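Local coordinates for Exo-alpha-sialidase (Clostridium perfringens, PDB 2VO8), which probably binds a dockerin module through its cohesin domain with high affinity, joining a family 33 sialidase to larger toxin complexes, at residues Glu19-Gly23 / Thr102-Ser106. Residues are numbered along the deposited sequence; the frame is centred on the assembly and turned at random.
Sequences EVQVG and TPKIS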
loop_
_atom_site.group_PDB
_atom_site.type_symbol
_atom_site.label_atom_id
_atom_site.label_comp_id
_atom_site.label_asym_id
_atom_site.label_seq_id
_atom_site.Cartn_x
_atom_site.Cartn_y
_atom_site.Cartn_z
ATOM N N GLU A 19 -13.307 9.301 -5.176
ATOM C CA GLU A 19 -13.817 10.346 -4.305
ATOM C C GLU A 19 -13.943 9.808 -2.900
ATOM O O GLU A 19 -14.490 8.697 -2.674
ATOM C CB GLU A 19 -15.148 10.908 -4.802
ATOM C CG GLU A 19 -14.972 11.671 -6.149
ATOM C CD GLU A 19 -16.195 12.433 -6.592
ATOM O OE1 GLU A 19 -17.035 12.821 -5.752
ATOM O OE2 GLU A 19 -16.305 12.665 -7.824
ATOM N N VAL A 20 -13.426 10.627 -1.984
ATOM C CA VAL A 20 -13.528 10.410 -0.541
ATOM C C VAL A 20 -14.172 11.657 0.078
ATOM O O VAL A 20 -14.446 12.643 -0.652
ATOM C CB VAL A 20 -12.155 10.081 0.021
ATOM C CG1 VAL A 20 -11.613 8.807 -0.705
ATOM C CG2 VAL A 20 -11.178 11.247 -0.101
ATOM N N GLN A 21 -14.452 11.630 1.376
ATOM C CA GLN A 21 -15.160 12.770 1.982
ATOM C C GLN A 21 -14.679 13.089 3.400
ATOM O O GLN A 21 -14.475 12.183 4.202
ATOM C CB GLN A 21 -16.664 12.541 1.921
ATOM C CG GLN A 21 -17.507 13.690 2.512
ATOM C CD GLN A 21 -19.001 13.394 2.432
ATOM O OE1 GLN A 21 -19.372 12.277 2.164
ATOM N NE2 GLN A 21 -19.854 14.400 2.689
ATOM N N VAL A 22 -14.494 14.385 3.709
ATOM C CA VAL A 22 -14.067 14.804 5.058
ATOM C C VAL A 22 -14.948 14.109 6.099
ATOM O O VAL A 22 -16.193 14.082 5.949
ATOM C CB VAL A 22 -14.183 16.326 5.269
ATOM C CG1 VAL A 22 -13.920 16.695 6.735
ATOM C CG2 VAL A 22 -13.266 17.049 4.340
ATOM N N GLY A 23 -14.314 13.542 7.117
ATOM C CA GLY A 23 -15.011 12.825 8.188
ATOM C C GLY A 23 -15.516 11.390 7.957
ATOM O O GLY A 23 -16.124 10.807 8.853
ATOM N N THR A 102 -9.002 8.795 7.159
ATOM C CA THR A 102 -10.165 9.700 7.181
ATOM C C THR A 102 -9.706 11.098 6.738
ATOM O O THR A 102 -8.767 11.660 7.334
ATOM C CB THR A 102 -10.806 9.796 8.563
ATOM O OG1 THR A 102 -11.186 8.478 9.026
ATOM C CG2 THR A 102 -12.029 10.764 8.561
ATOM N N PRO A 103 -10.321 11.632 5.683
ATOM C CA PRO A 103 -9.901 13.007 5.281
ATOM C C PRO A 103 -10.335 14.025 6.312
ATOM O O PRO A 103 -11.334 13.819 6.981
ATOM C CB PRO A 103 -10.617 13.243 3.943
ATOM C CG PRO A 103 -11.205 11.841 3.532
ATOM C CD PRO A 103 -11.370 11.094 4.806
ATOM N N LYS A 104 -9.550 15.089 6.486
ATOM C CA LYS A 104 -10.001 16.153 7.418
ATOM C C LYS A 104 -10.040 17.537 6.783
ATOM O O LYS A 104 -10.361 18.517 7.488
ATOM C CB LYS A 104 -9.147 16.138 8.670
ATOM C CG LYS A 104 -7.665 16.427 8.481
ATOM C CD LYS A 104 -7.006 16.362 9.813
ATOM C CE LYS A 104 -5.530 16.675 9.833
ATOM N NZ LYS A 104 -5.187 18.154 9.812
ATOM N N ILE A 105 -9.673 17.631 5.512
ATOM C CA ILE A 105 -9.816 18.854 4.708
ATOM C C ILE A 105 -10.233 18.534 3.296
ATOM O O ILE A 105 -9.683 17.638 2.677
ATOM C CB ILE A 105 -8.491 19.636 4.534
ATOM C CG1 ILE A 105 -7.968 20.102 5.876
ATOM C CG2 ILE A 105 -8.698 20.839 3.579
ATOM C CD1 ILE A 105 -6.513 20.624 5.799
ATOM N N SER A 106 -11.141 19.326 2.743
ATOM C CA SER A 106 -11.499 19.175 1.332
ATOM C C SER A 106 -10.340 19.579 0.402
ATOM O O SER A 106 -9.505 20.489 0.710
ATOM C CB SER A 106 -12.753 19.974 1.005
ATOM O OG SER A 106 -12.458 21.362 1.033
#
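Val22 lays its two methyls along the turn that follows strand 95-103. With CG1 anti to the backbone N (chi1 172°), CG2 reaches the peptide link between Ile105 and Ser106, 3.5 Å from Ser106 N, while CG1 rests on the start of the turn, 4.0 Å from Lys104 C. The ring of Pro103 packs against segment 19-23: its CD lies 3.3 Å from Gln21 O, and its CG meets Val20 CG2 at 3.7 Å. Val20 and Pro103 point toward each other's segment, are buried, and both touch Phe26 and Ile138. Past the ring, Thr102 CG2 abuts the Gly23 backbone, 3.6 Å from its C, and Thr102 OG1 is hydrogen-bonded to Asn58 OD1.

One hydrogen bond ties the backbones together. Gly23 N donates to Pro103 O over 3.0 Å, nearly straight at 172° but tilted from the carbonyl plane; Val22 CA adds a CH···O contact to the same oxygen. Strand 19-21 pairs in parallel with strand 126-139, whereas strand 95-103 pairs with 26-33 and 55-62, so the contact joins the end of strand 19-21 to that of an inner strand, at one end of the cohesin β-sandwich. Gln21 NE2 and Ser106 OG both bond to Glu140. Pro103 has no N-H for Gln21 O, which meets the ring CD instead; with the segments also 105° apart, they are held by packing and one backbone hydrogen bond, not a strand ladder.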